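Local structure of D-3-phosphoglycerate dehydrogenase oxidoreductase protein (Ralstonia solanacearum, 3GG9) at residues A[121-126]-A[216-221]; A[146-151]-A[292-297]; A[233-238]-A[261-266]; A[247-250]-A[254-257]. The protein probably oxidises D-3-phosphoglycerate with NAD as cofactor. All blocks are in the same frame, centred on the assembly; numbering follows the deposited sequence.

Contact 1: A[121-126]-A[216-221]; sequences AAQRRI and SDVLSV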
loop_
_atom_site.group_PDB
_atom_site.type_symbol
_atom_site.label_atom_id
_atom_site.label_comp_id
_atom_site.label_asym_id
_atom_site.label_seq_id
_atom_site.Cartn_x
_atom_site.Cartn_y
_atom_site.Cartn_z
ATOM N N ALA A 121 2.033 1.188 2.424
ATOM C CA ALA A 121 1.638 0.042 3.235
ATOM C C ALA A 121 2.309 0.155 4.590
ATOM O O ALA A 121 1.645 0.044 5.607
ATOM C CB ALA A 121 1.999 -1.268 2.540
ATOM N N ALA A 122 3.609 0.449 4.595
ATOM C CA ALA A 122 4.367 0.604 5.853
ATOM C C ALA A 122 3.929 1.827 6.665
ATOM O O ALA A 122 3.603 1.721 7.848
ATOM C CB ALA A 122 5.873 0.637 5.551
ATOM N N GLN A 123 3.839 2.994 6.031
ATOM C CA GLN A 123 3.486 4.199 6.805
ATOM C C GLN A 123 2.083 4.144 7.408
ATOM O O GLN A 123 1.795 4.844 8.386
ATOM C CB GLN A 123 3.627 5.482 5.952
ATOM C CG GLN A 123 5.082 5.916 5.678
ATOM C CD GLN A 123 5.926 6.093 6.970
ATOM O OE1 GLN A 123 6.251 5.124 7.660
ATOM N NE2 GLN A 123 6.269 7.331 7.284
ATOM N N ARG A 124 1.201 3.336 6.816
ATOM C CA ARG A 124 -0.148 3.216 7.356
ATOM C C ARG A 124 -0.369 1.915 8.097
ATOM O O ARG A 124 -1.505 1.615 8.508
ATOM C CB ARG A 124 -1.232 3.411 6.290
ATOM C CG ARG A 124 -1.364 4.891 5.778
ATOM C CD ARG A 124 -1.499 5.931 6.928
ATOM N NE ARG A 124 -2.866 6.028 7.460
ATOM C CZ ARG A 124 -3.765 6.941 7.098
ATOM N NH1 ARG A 124 -3.470 7.854 6.173
ATOM N NH2 ARG A 124 -4.971 6.917 7.659
ATOM N N ARG A 125 0.707 1.153 8.232
ATOM C CA ARG A 125 0.716 -0.141 8.977
ATOM C C ARG A 125 -0.330 -1.120 8.471
ATOM O O ARG A 125 -0.923 -1.886 9.230
ATOM C CB ARG A 125 0.628 0.089 10.492
ATOM C CG ARG A 125 1.854 0.792 11.082
ATOM C CD ARG A 125 1.768 2.327 11.014
ATOM N NE ARG A 125 2.795 2.989 11.820
ATOM C CZ ARG A 125 4.003 3.356 11.390
ATOM N NH1 ARG A 125 4.822 3.970 12.222
ATOM N NH2 ARG A 125 4.400 3.147 10.140
ATOM N N ILE A 126 -0.548 -1.088 7.161
ATOM C CA ILE A 126 -1.568 -1.906 6.547
ATOM C C ILE A 126 -1.447 -3.434 6.791
ATOM O O ILE A 126 -2.424 -4.004 7.235
ATOM C CB ILE A 126 -1.780 -1.542 5.082
ATOM C CG1 ILE A 126 -2.257 -0.093 5.029
ATOM C CG2 ILE A 126 -2.741 -2.528 4.410
ATOM C CD1 ILE A 126 -2.605 0.361 3.650
ATOM N N SER A 216 15.538 12.248 6.499
ATOM C CA SER A 216 14.425 11.581 5.821
ATOM C C SER A 216 13.443 10.943 6.783
ATOM O O SER A 216 13.844 10.267 7.729
ATOM C CB SER A 216 14.941 10.508 4.864
ATOM O OG SER A 216 15.800 11.057 3.889
ATOM N N ASP A 217 12.155 11.146 6.540
ATOM C CA ASP A 217 11.124 10.408 7.265
ATOM C C ASP A 217 10.918 9.051 6.591
ATOM O O ASP A 217 10.579 8.061 7.230
ATOM C CB ASP A 217 9.825 11.223 7.326
ATOM C CG ASP A 217 10.002 12.537 8.077
ATOM O OD1 ASP A 217 10.225 12.500 9.311
ATOM O OD2 ASP A 217 9.930 13.612 7.440
ATOM N N VAL A 218 11.125 9.033 5.278
ATOM C CA VAL A 218 11.098 7.821 4.474
ATOM C C VAL A 218 12.359 7.897 3.620
ATOM O O VAL A 218 12.631 8.912 2.977
ATOM C CB VAL A 218 9.806 7.764 3.586
ATOM C CG1 VAL A 218 9.871 6.643 2.555
ATOM C CG2 VAL A 218 8.531 7.648 4.454
ATOM N N LEU A 219 13.157 6.837 3.640
ATOM C CA LEU A 219 14.349 6.793 2.805
ATOM C C LEU A 219 14.271 5.571 1.910
ATOM O O LEU A 219 14.187 4.427 2.377
ATOM C CB LEU A 219 15.632 6.803 3.649
ATOM C CG LEU A 219 16.957 7.064 2.904
ATOM C CD1 LEU A 219 17.964 7.644 3.879
ATOM C CD2 LEU A 219 17.547 5.837 2.185
ATOM N N SER A 220 14.312 5.806 0.609
ATOM C CA SER A 220 14.200 4.696 -0.303
ATOM C C SER A 220 15.416 4.590 -1.181
ATOM O O SER A 220 15.870 5.600 -1.759
ATOM C CB SER A 220 12.922 4.789 -1.132
ATOM O OG SER A 220 12.793 3.625 -1.918
ATOM N N VAL A 221 15.922 3.358 -1.284
ATOM C CA VAL A 221 17.166 3.023 -2.022
ATOM C C VAL A 221 16.950 2.516 -3.454
ATOM O O VAL A 221 16.284 1.501 -3.670
ATOM C CB VAL A 221 18.016 1.967 -1.231
ATOM C CG1 VAL A 221 19.376 1.808 -1.873
ATOM C CG2 VAL A 221 18.196 2.437 0.166
HETATM O O HOH W 1 8.478 7.993 9.140
#
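Gln-123, in the last turn of helix 109-123, lies against Val-218 at the start of strand 218-221, where the helix covers the parallel sheet of the Rossmann-type NAD-binding domain. One methyl does the packing: Val-218 CG2 is 3.6 Å from Gln-123 NE2 and 3.9 Å from Gln-123 CD, and the two side chains run antiparallel, one alongside the other. Gln-123 has CG beside its backbone N, and a bend at chi2 (-55°) folds the amide back alongside that methyl. No direct hydrogen bond joins the segments. Instead a water accepts from Gln-123 NE2 at 3.0 Å and lies 2.8 Å from Asp-217 O, to which it can donate, bridging a buried amide and a backbone carbonyl. The carboxylate of Asp-217 serves other partners, the amide of Thr-162 and, in a salt bridge, Lys-242.

Beyond Gln-123 the helix ends in a Schellman motif at Arg-125, whose phi is positive (55°). The same residue then folds its side chain back over the turn, where Phe-152 also meets it in a cation-pi contact. Ala-122 O is thereby gripped twice from opposite faces of its plane, by Arg-125 N at 3.0 Å and Arg-125 NH2 at 2.8 Å.

Contact 2: A[146-151]-A[292-297]; sequences TTMPPN and MENCIC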
loop_
_atom_site.group_PDB
_atom_site.type_symbol
_atom_site.label_atom_id
_atom_site.label_comp_id
_atom_site.label_asym_id
_atom_site.label_seq_id
_atom_site.Cartn_x
_atom_site.Cartn_y
_atom_site.Cartn_z
ATOM N N THR A 146 8.036 -0.585 24.500
ATOM C CA THR A 146 8.644 0.545 25.225
ATOM C C THR A 146 9.878 1.124 24.527
ATOM O O THR A 146 10.208 2.293 24.721
ATOM C CB THR A 146 9.013 0.172 26.691
ATOM O OG1 THR A 146 9.553 -1.159 26.739
ATOM C CG2 THR A 146 7.784 0.253 27.595
ATOM N N THR A 147 10.542 0.298 23.718
ATOM C CA THR A 147 11.685 0.712 22.901
ATOM C C THR A 147 11.270 1.559 21.675
ATOM O O THR A 147 12.103 2.259 21.086
ATOM C CB THR A 147 12.499 -0.518 22.421
ATOM O OG1 THR A 147 11.660 -1.376 21.638
ATOM C CG2 THR A 147 13.055 -1.314 23.609
ATOM N N MET A 148 9.991 1.492 21.304
ATOM C CA MET A 148 9.448 2.209 20.138
ATOM C C MET A 148 8.878 3.586 20.489
ATOM O O MET A 148 8.468 3.802 21.625
ATOM C CB MET A 148 8.379 1.340 19.473
ATOM C CG MET A 148 8.981 0.248 18.616
ATOM S SD MET A 148 7.810 -1.019 18.143
ATOM C CE MET A 148 8.906 -2.177 17.323
ATOM N N PRO A 149 8.835 4.526 19.514
ATOM C CA PRO A 149 8.229 5.838 19.770
ATOM C C PRO A 149 6.755 5.766 20.241
ATOM O O PRO A 149 6.079 4.773 19.972
ATOM C CB PRO A 149 8.329 6.537 18.405
ATOM C CG PRO A 149 9.520 5.892 17.760
ATOM C CD PRO A 149 9.386 4.451 18.145
ATOM N N PRO A 150 6.288 6.790 20.988
ATOM C CA PRO A 150 4.873 6.894 21.369
ATOM C C PRO A 150 3.948 6.958 20.146
ATOM O O PRO A 150 4.218 7.712 19.201
ATOM C CB PRO A 150 4.813 8.211 22.162
ATOM C CG PRO A 150 6.063 8.955 21.786
ATOM C CD PRO A 150 7.083 7.899 21.555
ATOM N N ASN A 151 2.891 6.144 20.172
ATOM C CA ASN A 151 1.901 6.059 19.087
ATOM C C ASN A 151 2.492 5.585 17.761
ATOM O O ASN A 151 2.002 5.953 16.693
ATOM C CB ASN A 151 1.164 7.397 18.870
ATOM C CG ASN A 151 0.119 7.681 19.931
ATOM O OD1 ASN A 151 -0.199 6.831 20.767
ATOM N ND2 ASN A 151 -0.414 8.894 19.908
ATOM N N MET A 292 9.898 -9.906 12.705
ATOM C CA MET A 292 9.911 -8.545 13.250
ATOM C C MET A 292 8.678 -7.751 12.816
ATOM O O MET A 292 8.463 -7.529 11.619
ATOM C CB MET A 292 11.189 -7.816 12.809
ATOM C CG MET A 292 12.434 -8.188 13.625
ATOM S SD MET A 292 13.959 -7.330 13.141
ATOM C CE MET A 292 14.845 -8.671 12.473
ATOM N N GLU A 293 7.886 -7.313 13.797
ATOM C CA GLU A 293 6.658 -6.538 13.560
ATOM C C GLU A 293 6.917 -5.187 12.868
ATOM O O GLU A 293 6.043 -4.664 12.171
ATOM C CB GLU A 293 5.881 -6.330 14.865
ATOM C CG GLU A 293 6.565 -5.425 15.901
ATOM C CD GLU A 293 5.656 -5.021 17.064
ATOM O OE1 GLU A 293 4.428 -5.298 17.025
ATOM O OE2 GLU A 293 6.185 -4.418 18.023
ATOM N N ASN A 294 8.119 -4.638 13.063
ATOM C CA ASN A 294 8.522 -3.383 12.388
ATOM C C ASN A 294 9.321 -3.600 11.091
ATOM O O ASN A 294 10.028 -2.704 10.637
ATOM C CB ASN A 294 9.276 -2.450 13.344
ATOM C CG ASN A 294 10.517 -3.093 13.933
ATOM O OD1 ASN A 294 10.590 -4.317 14.073
ATOM N ND2 ASN A 294 11.490 -2.273 14.297
ATOM N N CYS A 295 9.200 -4.783 10.495
ATOM C CA CYS A 295 9.614 -4.970 9.099
ATOM C C CYS A 295 8.451 -5.517 8.294
ATOM O O CYS A 295 7.771 -6.433 8.727
ATOM C CB CYS A 295 10.831 -5.892 8.957
ATOM S SG CYS A 295 11.742 -5.676 7.372
ATOM N N ILE A 296 8.202 -4.913 7.141
ATOM C CA ILE A 296 7.274 -5.479 6.172
ATOM C C ILE A 296 8.112 -6.052 5.031
ATOM O O ILE A 296 8.885 -5.330 4.403
ATOM C CB ILE A 296 6.272 -4.411 5.695
ATOM C CG1 ILE A 296 5.327 -4.070 6.864
ATOM C CG2 ILE A 296 5.490 -4.894 4.462
ATOM C CD1 ILE A 296 4.690 -2.739 6.781
ATOM N N CYS A 297 7.976 -7.347 4.786
ATOM C CA CYS A 297 8.769 -8.035 3.754
ATOM C C CYS A 297 7.865 -8.650 2.722
ATOM O O CYS A 297 6.943 -9.411 3.066
ATOM C CB CYS A 297 9.596 -9.155 4.364
ATOM S SG CYS A 297 10.641 -8.687 5.738
#
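This is a small, partly buried side-chain contact in which a single methionine, Met-148, reaches from the long loop between helix 126-134 and strand 162-166 to the turn that leads into strand 295-297, the outermost strand, within this chain, on one side of the parallel sheet in the nucleotide-binding domain. The evidence for a one-residue bridge is direct: the backbones stay well apart, with Met-148 CA 9.6 Å from Asn-294 CA, and no hydrogen bond links the segments.

Met-148 spans the gap because its chain is extended beyond CG (chi2 166°, chi3 -174°), which carries the thioether to the far side. Its terminal methyl does most of the touching. Met-148 CE lies 3.6 Å from Glu-293 OE2, with Met-148 SD at 3.8 Å from the same oxygen, so the end of the thioether rests beside one carboxylate oxygen. The methyl also meets the side-chain amide of Asn-294, Met-148 CE to Asn-294 CG being 3.9 Å, and the methionine runs obliquely across both side chains.

Both partners stand on a type I beta turn from Met-292 to Cys-295, closed by Cys-295 N to Met-292 O at 3.1 Å. Their polar ends are fixed from outside the two segments: Glu-293 OE1 accepts from the amide of Leu-143, and Asn-294 ND2 bonds to Gly-271 O. The turn is thus set between helix 260-267, where Leu-265 touches Asn-294, and helix 126-134, whose Gln-128 bonds to Glu-293 O, while the strand that follows pairs with strand 272-275.

Contact 3: A[233-238]-A[261-266]; sequences ITVADL and MVTALN. Unlike the reference sequence in segment 233-238: Ile-233 (reference Val).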
loop_
_atom_site.group_PDB
_atom_site.type_symbol
_atom_site.label_atom_id
_atom_site.label_comp_id
_atom_site.label_asym_id
_atom_site.label_seq_id
_atom_site.Cartn_x
_atom_site.Cartn_y
_atom_site.Cartn_z
ATOM N N ILE A 233 25.619 1.110 2.365
ATOM C CA ILE A 233 24.816 1.542 3.491
ATOM C C ILE A 233 25.294 0.701 4.665
ATOM O O ILE A 233 25.264 -0.521 4.626
ATOM C CB ILE A 233 23.298 1.368 3.213
ATOM C CG1 ILE A 233 22.890 2.252 2.031
ATOM C CG2 ILE A 233 22.467 1.759 4.422
ATOM C CD1 ILE A 233 21.487 1.983 1.542
ATOM N N THR A 234 25.773 1.380 5.691
ATOM C CA THR A 234 26.326 0.708 6.851
ATOM C C THR A 234 25.357 0.827 8.010
ATOM O O THR A 234 24.379 1.560 7.922
ATOM C CB THR A 234 27.654 1.364 7.242
ATOM O OG1 THR A 234 27.406 2.715 7.656
ATOM C CG2 THR A 234 28.611 1.367 6.059
ATOM N N VAL A 235 25.629 0.121 9.111
ATOM C CA VAL A 235 24.876 0.305 10.353
ATOM C C VAL A 235 24.993 1.728 10.884
ATOM O O VAL A 235 24.047 2.231 11.468
ATOM C CB VAL A 235 25.334 -0.672 11.499
ATOM C CG1 VAL A 235 24.534 -0.441 12.771
ATOM C CG2 VAL A 235 25.138 -2.074 11.087
ATOM N N ALA A 236 26.142 2.375 10.685
ATOM C CA ALA A 236 26.318 3.757 11.139
ATOM C C ALA A 236 25.338 4.681 10.414
ATOM O O ALA A 236 24.709 5.544 11.040
ATOM C CB ALA A 236 27.758 4.230 10.937
ATOM N N ASP A 237 25.198 4.476 9.106
ATOM C CA ASP A 237 24.237 5.232 8.288
ATOM C C ASP A 237 22.798 5.036 8.760
ATOM O O ASP A 237 22.055 5.996 8.935
ATOM C CB ASP A 237 24.335 4.801 6.820
ATOM C CG ASP A 237 25.668 5.170 6.178
ATOM O OD1 ASP A 237 26.192 4.353 5.385
ATOM O OD2 ASP A 237 26.180 6.276 6.457
ATOM N N LEU A 238 22.382 3.778 8.901
ATOM C CA LEU A 238 21.033 3.460 9.380
ATOM C C LEU A 238 20.744 3.968 10.797
ATOM O O LEU A 238 19.654 4.443 11.070
ATOM C CB LEU A 238 20.795 1.946 9.303
ATOM C CG LEU A 238 20.749 1.354 7.894
ATOM C CD1 LEU A 238 20.750 -0.162 7.982
ATOM C CD2 LEU A 238 19.533 1.873 7.093
ATOM N N MET A 261 20.905 -4.128 8.590
ATOM C CA MET A 261 19.516 -3.785 8.803
ATOM C C MET A 261 18.865 -4.358 10.086
ATOM O O MET A 261 18.246 -3.621 10.869
ATOM C CB MET A 261 18.741 -4.167 7.553
ATOM C CG MET A 261 17.366 -4.653 7.809
ATOM S SD MET A 261 16.347 -3.636 6.835
ATOM C CE MET A 261 16.667 -2.081 7.713
ATOM N N VAL A 262 18.994 -5.667 10.285
ATOM C CA VAL A 262 18.517 -6.301 11.504
ATOM C C VAL A 262 19.141 -5.580 12.696
ATOM O O VAL A 262 18.420 -5.188 13.616
ATOM C CB VAL A 262 18.844 -7.810 11.538
ATOM C CG1 VAL A 262 18.623 -8.387 12.962
ATOM C CG2 VAL A 262 18.010 -8.567 10.496
ATOM N N THR A 263 20.455 -5.356 12.626
ATOM C CA THR A 263 21.206 -4.688 13.694
ATOM C C THR A 263 20.632 -3.308 13.985
ATOM O O THR A 263 20.318 -3.008 15.126
ATOM C CB THR A 263 22.726 -4.618 13.381
ATOM O OG1 THR A 263 23.239 -5.947 13.197
ATOM C CG2 THR A 263 23.512 -3.926 14.517
ATOM N N ALA A 264 20.431 -2.497 12.946
ATOM C CA ALA A 264 19.904 -1.152 13.137
ATOM C C ALA A 264 18.461 -1.145 13.666
ATOM O O ALA A 264 18.130 -0.348 14.559
ATOM C CB ALA A 264 20.016 -0.348 11.853
ATOM N N LEU A 265 17.611 -2.032 13.150
ATOM C CA LEU A 265 16.237 -2.122 13.653
ATOM C C LEU A 265 16.213 -2.486 15.130
ATOM O O LEU A 265 15.455 -1.899 15.903
ATOM C CB LEU A 265 15.385 -3.099 12.837
ATOM C CG LEU A 265 14.936 -2.623 11.446
ATOM C CD1 LEU A 265 14.300 -3.783 10.711
ATOM C CD2 LEU A 265 13.970 -1.434 11.504
ATOM N N ASN A 266 17.079 -3.414 15.520
ATOM C CA ASN A 266 17.225 -3.779 16.930
ATOM C C ASN A 266 17.766 -2.661 17.828
ATOM O O ASN A 266 17.564 -2.699 19.034
ATOM C CB ASN A 266 18.061 -5.050 17.082
ATOM C CG ASN A 266 17.279 -6.305 16.738
ATOM O OD1 ASN A 266 16.051 -6.305 16.714
ATOM N ND2 ASN A 266 17.996 -7.383 16.461
#
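Leu-238 and Val-235 of the short helix 235-238 pack against helix 260-267 on the same flank of the parallel sheet in the Rossmann-type domain, an apolar helix-to-helix contact without hydrogen bonds between the segments. The backbones come close, Val-235 CA lying 5.9 Å from Ala-264 CA, which is possible where a methyl is all that Ala-264 puts between them.

Two groups make up the apolar contact. At its buried end Leu-238 lies on Ala-264, with Leu-238 CB 3.5 Å from Ala-264 CB, and its CD1 branch extends along the partner helix to 3.9 Å from Met-261 CA. Toward the surface, Val-235 and Thr-263 cross at about a right angle, with Val-235 CG1 4.0 Å from Thr-263 CG2. The threonine torsion (chi1 -58°) sets CG2 anti to the backbone N, where it meets the valine, while OG1 bonds to Asn-259 O, just before the helix begins.

A second set of bonds, polar and local, starts helix 235-238. Thr-234 and Asp-237 form a capping box at the N-cap, and Asp-237 OD2 has a salt bridge to Arg-240. Both capping bonds are nearly straight: Asp-237 N donates to Thr-234 OG1 at 3.2 Å, and Thr-234 N donates to Asp-237 OD1 at 3.0 Å, meeting that oxygen on its anti side and 25° out of the carboxylate plane.

Contact 4: A[247-250]-A[254-257]; sequences FVNT and ELVE
Val-256 CG2 sits 3.9 Å from Phe-247 CZ and 4.1 Å from Phe-247 CE2, so one valine methyl touches the far end of the ring, approaching it obliquely. The same methyl is 4.3 Å from Asn-249 ND2, so it meets two side chains of strand 246-249 that project the same way, two residues apart. Leu-255 adds a looser touch, its CD1 being 4.3 Å from Asn-249 OD1. All four residues are buried, and no hydrogen bond joins the two segments.

The torsions account for these approaches. Phe-247 has CG anti to its backbone N (chi1 178°), carrying the ring off the strand to meet the loop, and Val-256 holds CG2 beside its own backbone N; the ring and the valine pass side by side, pointing opposite ways. The Asn-249 amide is held through both its oxygen and its nitrogen by residues between the segments: its OD1 accepts from Ser-251 N and its ND2 donates to Arg-252 O. These bonds should fix the rotation of the amide and give each of its buried polar atoms a partner.

Farther out, Leu-238 of helix 235-238 touches both Phe-247 and Val-256, while Val-221 of the neighbouring strand packs on Phe-247, Asn-249 and Leu-255. A bound glycerol lies about 4 Å from the Asn-249 side chain. A parallel strand that ends in a loop folding back over its last side chains before helix 260-267 is the beta-alpha connection of a Rossmann-type domain, here at the C-terminal end of the strand.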
loop_
_atom_site.group_PDB
_atom_site.type_symbol
_atom_site.label_atom_id
_atom_site.label_comp_id
_atom_site.label_asym_id
_atom_site.label_seq_id
_atom_site.Cartn_x
_atom_site.Cartn_y
_atom_site.Cartn_z
ATOM N N PHE A 247 12.865 2.885 6.478
ATOM C CA PHE A 247 13.862 2.527 5.474
ATOM C C PHE A 247 13.265 1.572 4.436
ATOM O O PHE A 247 12.769 0.512 4.795
ATOM C CB PHE A 247 15.077 1.874 6.137
ATOM C CG PHE A 247 16.129 1.434 5.154
ATOM C CD1 PHE A 247 16.954 2.370 4.532
ATOM C CD2 PHE A 247 16.284 0.095 4.836
ATOM C CE1 PHE A 247 17.929 1.958 3.634
ATOM C CE2 PHE A 247 17.250 -0.324 3.940
ATOM C CZ PHE A 247 18.079 0.614 3.337
ATOM N N VAL A 248 13.304 1.949 3.151
ATOM C CA VAL A 248 12.750 1.109 2.078
ATOM C C VAL A 248 13.849 0.614 1.141
ATOM O O VAL A 248 14.674 1.394 0.654
ATOM C CB VAL A 248 11.623 1.852 1.244
ATOM C CG1 VAL A 248 10.994 0.921 0.208
ATOM C CG2 VAL A 248 10.529 2.425 2.165
ATOM N N ASN A 249 13.858 -0.686 0.872
ATOM C CA ASN A 249 14.813 -1.245 -0.082
ATOM C C ASN A 249 14.153 -2.266 -0.987
ATOM O O ASN A 249 13.959 -3.419 -0.601
ATOM C CB ASN A 249 16.034 -1.864 0.637
ATOM C CG ASN A 249 17.131 -2.304 -0.334
ATOM O OD1 ASN A 249 17.097 -2.004 -1.527
ATOM N ND2 ASN A 249 18.104 -3.025 0.180
ATOM N N THR A 250 13.833 -1.837 -2.209
ATOM C CA THR A 250 13.382 -2.754 -3.226
ATOM C C THR A 250 14.464 -2.990 -4.294
ATOM O O THR A 250 14.159 -3.453 -5.387
ATOM C CB THR A 250 12.108 -2.206 -3.919
ATOM O OG1 THR A 250 12.443 -0.978 -4.551
ATOM C CG2 THR A 250 11.019 -1.918 -2.893
ATOM N N GLU A 254 22.260 -6.619 -0.685
ATOM C CA GLU A 254 23.689 -6.501 -0.434
ATOM C C GLU A 254 24.192 -5.059 -0.551
ATOM O O GLU A 254 25.361 -4.778 -0.267
ATOM C CB GLU A 254 24.462 -7.435 -1.379
ATOM C CG GLU A 254 24.128 -8.928 -1.217
ATOM C CD GLU A 254 23.020 -9.447 -2.157
ATOM O OE1 GLU A 254 22.948 -10.685 -2.315
ATOM O OE2 GLU A 254 22.218 -8.650 -2.724
ATOM N N LEU A 255 23.308 -4.145 -0.948
ATOM C CA LEU A 255 23.573 -2.710 -0.804
ATOM C C LEU A 255 23.773 -2.275 0.646
ATOM O O LEU A 255 24.449 -1.291 0.898
ATOM C CB LEU A 255 22.447 -1.878 -1.402
ATOM C CG LEU A 255 22.206 -1.983 -2.908
ATOM C CD1 LEU A 255 20.978 -1.175 -3.302
ATOM C CD2 LEU A 255 23.408 -1.511 -3.692
ATOM N N VAL A 256 23.153 -2.988 1.584
ATOM C CA VAL A 256 23.353 -2.745 3.010
ATOM C C VAL A 256 24.337 -3.796 3.490
ATOM O O VAL A 256 24.220 -4.961 3.121
ATOM C CB VAL A 256 22.039 -2.875 3.821
ATOM C CG1 VAL A 256 22.254 -2.530 5.301
ATOM C CG2 VAL A 256 20.951 -1.979 3.236
ATOM N N GLU A 257 25.310 -3.388 4.301
ATOM C CA GLU A 257 26.239 -4.347 4.901
ATOM C C GLU A 257 25.512 -5.471 5.618
ATOM O O GLU A 257 24.437 -5.287 6.170
ATOM C CB GLU A 257 27.271 -3.660 5.804
ATOM C CG GLU A 257 26.753 -3.129 7.130
ATOM C CD GLU A 257 27.886 -2.600 8.020
ATOM O OE1 GLU A 257 27.625 -1.745 8.881
ATOM O OE2 GLU A 257 29.040 -3.043 7.856
#

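How the contacts relate
From the N terminus, helix 109-123 supplies the first half of contact 1, and the loop after helix 126-134 the first half of contact 2. Contact 1 closes at strand 218-221 while contact 2 is still open, so the two cross; contact 2 closes only at strand 295-297. Within that span lies contact 3, which in turn encloses the short loop of contact 4. Packing of Ala-122 on Ile-296 joins contacts 1 and 2, and probable backbone hydrogen bonds between strands 218-221 and 246-249 join contacts 1 and 4. Glu-257 ties contact 4 to contact 3, and Met-292 against Val-262 links contacts 2 and 3. Together they connect one parallel sheet with its covering helices and loops.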